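Local coordinates for decapping and exoribonuclease protein 1 (Kluyveromyces lactis, PDB 4GPS) that removes NAD caps from the 5' ends of RNAs in a divalent-metal-dependent reaction and also acts as a decapping enzyme and 5'-3' exoribonuclease, at residues I186-C191 / E196-L201; F400-D405 / L410-A415. All coordinates share one frame; numbering follows the deposited sequence.

Contact 1: I186-C191 / E196-L201; sequences IDIIMC and EPLSLL
Leu198 meets the end of helix 182-190 with both branches of its side chain. CD2 does most of the work, lying 3.5 Å from CG1 of Ile188 and 3.6 Å from SG of Cys191, while CD1 rests against CB of Asp187 at 3.9 Å. With CG anti to the backbone N (chi1 171°), the Leu198 fork is thrust between these three residues, which lie one and then three positions apart along the chain. Ile188 sends CG1 to the side of its own backbone N (chi1 -71°), and this branch brings Ile188 CD1 to 3.7 Å from Leu200 CD1. The two leucines thus share one isoleucine from successive inward-facing positions of the strand. The side chain of Asp187 joins the apolar patch through CB; its carboxylate forms a salt bridge through OD1 with Arg313 of helix 305-319. At the turn, a water sits 2.9 Å from Cys191 O and 3.0 Å from Glu196 O, within hydrogen-bonding distance of both. Ile188 also packs on Ile380 and Phe381 of helix 370-393. A short loop links helix 182-190 to strand 198-204, which turns back across it, the short-segment axes at 142°, within the PD-(D/E)XK nuclease fold of the DXO family.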
# COMPACT_ATOMS: atom_id res chain seq x y z
N ILE A 186 -2.42 3.53 2.73
CA ILE A 186 -2.81 3.82 1.37
C ILE A 186 -4.24 4.45 1.35
O ILE A 186 -4.46 5.47 0.69
CB ILE A 186 -2.76 2.54 0.50
CG1 ILE A 186 -1.32 2.09 0.34
CG2 ILE A 186 -3.35 2.80 -0.90
CD1 ILE A 186 -1.19 0.62 0.01
N ASP A 187 -5.20 3.87 2.09
CA ASP A 187 -6.57 4.40 2.07
C ASP A 187 -6.61 5.88 2.46
O ASP A 187 -7.32 6.67 1.85
CB ASP A 187 -7.53 3.67 3.03
CG ASP A 187 -7.86 2.23 2.60
OD1 ASP A 187 -7.98 1.95 1.38
OD2 ASP A 187 -8.02 1.38 3.52
N ILE A 188 -5.87 6.24 3.50
CA ILE A 188 -5.85 7.60 3.97
C ILE A 188 -5.24 8.54 2.93
O ILE A 188 -5.75 9.63 2.75
CB ILE A 188 -5.06 7.71 5.27
CG1 ILE A 188 -5.84 7.05 6.40
CG2 ILE A 188 -4.72 9.19 5.55
CD1 ILE A 188 -4.97 6.58 7.56
N ILE A 189 -4.18 8.12 2.25
CA ILE A 189 -3.56 8.99 1.27
C ILE A 189 -4.49 9.13 0.05
O ILE A 189 -4.50 10.17 -0.61
CB ILE A 189 -2.19 8.42 0.81
CG1 ILE A 189 -1.23 8.40 1.99
CG2 ILE A 189 -1.57 9.28 -0.30
CD1 ILE A 189 -0.06 7.40 1.80
N MET A 190 -5.29 8.10 -0.22
CA MET A 190 -6.19 8.09 -1.36
C MET A 190 -7.47 8.93 -1.26
O MET A 190 -8.16 9.12 -2.27
CB MET A 190 -6.57 6.64 -1.72
CG MET A 190 -5.48 5.89 -2.48
SD MET A 190 -5.04 6.60 -4.13
CE MET A 190 -6.43 5.87 -5.13
N CYS A 191 -7.81 9.42 -0.06
CA CYS A 191 -9.05 10.19 0.11
C CYS A 191 -9.35 11.22 -0.97
O CYS A 191 -10.41 11.19 -1.57
CB CYS A 191 -9.09 10.85 1.50
SG CYS A 191 -9.30 9.63 2.82
N GLU A 196 -15.62 7.79 -2.67
CA GLU A 196 -16.22 7.12 -1.52
C GLU A 196 -15.50 7.69 -0.30
O GLU A 196 -14.39 8.20 -0.41
CB GLU A 196 -15.97 5.60 -1.53
CG GLU A 196 -16.10 4.87 -2.87
CD GLU A 196 -17.54 4.66 -3.32
OE1 GLU A 196 -17.72 3.86 -4.26
OE2 GLU A 196 -18.48 5.28 -2.75
N PRO A 197 -16.13 7.63 0.89
CA PRO A 197 -15.47 8.17 2.08
C PRO A 197 -14.57 7.12 2.73
O PRO A 197 -14.50 5.98 2.27
CB PRO A 197 -16.65 8.57 2.98
CG PRO A 197 -17.61 7.47 2.72
CD PRO A 197 -17.54 7.30 1.18
N LEU A 198 -13.89 7.52 3.80
CA LEU A 198 -12.99 6.65 4.56
C LEU A 198 -13.48 6.61 6.00
O LEU A 198 -13.88 7.64 6.56
CB LEU A 198 -11.55 7.21 4.55
CG LEU A 198 -10.53 6.52 5.48
CD1 LEU A 198 -10.54 5.01 5.18
CD2 LEU A 198 -9.13 7.04 5.28
N SER A 199 -13.42 5.43 6.60
CA SER A 199 -13.82 5.26 7.98
C SER A 199 -12.82 4.29 8.61
O SER A 199 -12.61 3.18 8.10
CB SER A 199 -15.24 4.70 8.02
OG SER A 199 -15.67 4.52 9.34
N LEU A 200 -12.21 4.69 9.72
CA LEU A 200 -11.22 3.84 10.35
C LEU A 200 -11.27 4.04 11.86
O LEU A 200 -11.98 4.92 12.34
CB LEU A 200 -9.80 4.19 9.83
CG LEU A 200 -9.39 3.90 8.38
CD1 LEU A 200 -8.02 4.48 8.03
CD2 LEU A 200 -9.37 2.42 8.21
N LEU A 201 -10.49 3.24 12.59
CA LEU A 201 -10.35 3.33 14.04
C LEU A 201 -8.90 3.65 14.32
O LEU A 201 -8.00 3.08 13.70
CB LEU A 201 -10.70 2.02 14.72
CG LEU A 201 -12.16 1.57 14.64
CD1 LEU A 201 -12.35 0.44 15.65
CD2 LEU A 201 -13.12 2.73 14.97
O HOH W 1 -13.12 10.95 -0.71

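Contact 2: F400-D405 / L410-A415; sequences FKVQID and LSISPA
The Phe400 ring lies obliquely against the neighbouring strand, with Ile412 CG2 3.7 Å from its CD2 and the CA of Pro414 3.9 Å from the same atom. A chi1 of -61° sets the ring opposite the carbonyl carbon of Phe400, and it also reaches Leu388 and Leu391 of helix 370-393. The Gln403 amide belongs to the opposite side of the sheet, where its chain runs out beyond CB, itself 4.2 Å from CB of Ser411. Strands 399-404 and 409-414 form an antiparallel beta hairpin, in which Lys401-Ser413 and Gln403-Ser411 are the hydrogen-bonded pairs. Lys401 N gives a nearly linear bond to Ser413 O (2.9 Å), whereas the return bond from Ser413 N to Lys401 O is weak. Gln403 and Ser411 bond in both directions, Gln403 N to Ser411 O at 2.8 Å in the carbonyl plane. The non-hydrogen-bonded pairs Val402-Ile412 and Ile404-Leu410 put their side chains on one apolar face. There chi1 of 164° turns the Leu410 fork away from its own N, and CD1 reaches across to CG1 of Val402 (3.9 Å) and CG1 of Ile404 (4.1 Å). Helix 370-393 covers this face through Val383 on Leu410 and Leu391 on Ile412.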
# COMPACT_ATOMS: atom_id res chain seq x y z
N PHE A 400 -10.82 6.03 18.85
CA PHE A 400 -11.62 7.00 18.11
C PHE A 400 -12.05 6.55 16.71
O PHE A 400 -11.29 5.89 16.00
CB PHE A 400 -10.82 8.31 17.96
CG PHE A 400 -10.45 8.96 19.27
CD1 PHE A 400 -9.36 8.50 20.01
CD2 PHE A 400 -11.22 9.99 19.79
CE1 PHE A 400 -9.05 9.05 21.25
CE2 PHE A 400 -10.92 10.54 21.04
CZ PHE A 400 -9.84 10.07 21.77
N LYS A 401 -13.26 6.93 16.30
CA LYS A 401 -13.71 6.60 14.96
C LYS A 401 -13.21 7.76 14.11
O LYS A 401 -13.52 8.92 14.40
CB LYS A 401 -15.24 6.54 14.86
CG LYS A 401 -15.89 5.36 15.56
CD LYS A 401 -17.31 5.16 15.04
CE LYS A 401 -17.97 3.93 15.66
NZ LYS A 401 -19.25 3.62 14.94
N VAL A 402 -12.45 7.46 13.06
CA VAL A 402 -11.92 8.51 12.22
C VAL A 402 -12.58 8.44 10.87
O VAL A 402 -12.60 7.37 10.21
CB VAL A 402 -10.39 8.40 12.06
CG1 VAL A 402 -9.90 9.41 11.07
CG2 VAL A 402 -9.70 8.64 13.40
N GLN A 403 -13.16 9.57 10.44
CA GLN A 403 -13.83 9.61 9.15
C GLN A 403 -13.48 10.79 8.32
O GLN A 403 -13.22 11.90 8.83
CB GLN A 403 -15.34 9.55 9.33
CG GLN A 403 -15.75 8.22 9.89
CD GLN A 403 -17.14 8.24 10.44
OE1 GLN A 403 -18.10 8.41 9.70
NE2 GLN A 403 -17.26 8.05 11.75
N ILE A 404 -13.48 10.55 7.01
CA ILE A 404 -13.17 11.58 6.07
C ILE A 404 -14.16 11.57 4.90
O ILE A 404 -14.21 10.59 4.16
CB ILE A 404 -11.72 11.42 5.57
CG1 ILE A 404 -10.76 11.49 6.76
CG2 ILE A 404 -11.37 12.54 4.57
CD1 ILE A 404 -9.24 11.55 6.34
N ASP A 405 -14.95 12.64 4.79
CA ASP A 405 -15.96 12.87 3.73
C ASP A 405 -15.32 12.76 2.38
O ASP A 405 -14.10 12.78 2.26
CB ASP A 405 -16.45 14.33 3.72
CG ASP A 405 -17.54 14.57 4.66
OD1 ASP A 405 -18.34 13.63 4.85
OD2 ASP A 405 -17.60 15.70 5.19
N LEU A 410 -12.81 15.98 7.92
CA LEU A 410 -12.38 15.01 8.91
C LEU A 410 -13.29 15.00 10.14
O LEU A 410 -13.58 16.05 10.69
CB LEU A 410 -10.93 15.35 9.36
CG LEU A 410 -10.44 14.69 10.65
CD1 LEU A 410 -10.32 13.20 10.41
CD2 LEU A 410 -9.11 15.29 11.11
N SER A 411 -13.73 13.82 10.56
CA SER A 411 -14.58 13.64 11.75
C SER A 411 -13.99 12.67 12.77
O SER A 411 -13.69 11.53 12.42
CB SER A 411 -15.97 13.13 11.37
OG SER A 411 -16.80 14.20 11.04
N ILE A 412 -13.82 13.12 14.01
CA ILE A 412 -13.28 12.28 15.07
C ILE A 412 -14.20 12.28 16.30
O ILE A 412 -14.50 13.32 16.88
CB ILE A 412 -11.88 12.76 15.54
CG1 ILE A 412 -10.92 12.85 14.35
CG2 ILE A 412 -11.30 11.76 16.53
CD1 ILE A 412 -9.49 13.26 14.72
N SER A 413 -14.66 11.11 16.70
CA SER A 413 -15.53 11.00 17.86
C SER A 413 -15.07 9.76 18.62
O SER A 413 -14.62 8.78 18.02
CB SER A 413 -16.98 10.85 17.43
OG SER A 413 -17.06 9.91 16.39
N PRO A 414 -15.19 9.79 19.95
CA PRO A 414 -14.76 8.65 20.76
C PRO A 414 -15.59 7.40 20.56
O PRO A 414 -16.79 7.48 20.37
CB PRO A 414 -14.85 9.20 22.19
CG PRO A 414 -16.02 10.12 22.11
CD PRO A 414 -15.86 10.81 20.77
N ALA A 415 -14.93 6.25 20.57
CA ALA A 415 -15.60 4.96 20.44
C ALA A 415 -15.64 4.38 21.86
O ALA A 415 -14.80 4.71 22.69
CB ALA A 415 -14.83 4.06 19.53

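Strand 198-204 of contact 1 and strand 399-404 of contact 2 are antiparallel neighbours, so the two contacts, with centres 11 Å apart, are joined edge to edge. Probable backbone hydrogen bonds run from Val402 N to Leu200 O (2.7 Å) and from Ile404 N to Leu198 O (3.0 Å). Cys191, just past helix 182-190, also touches Ile404 of the hairpin, and helix 370-393 packs against both contacts. Contact 1 is the one nearer the probable substrate site: the side chain of Asp187 lies about 10 Å from that of Gln317 and about 11 Å from that of Lys295, both inferred substrate-binding residues. Contact 2 is remote from the metal- and substrate-binding residues.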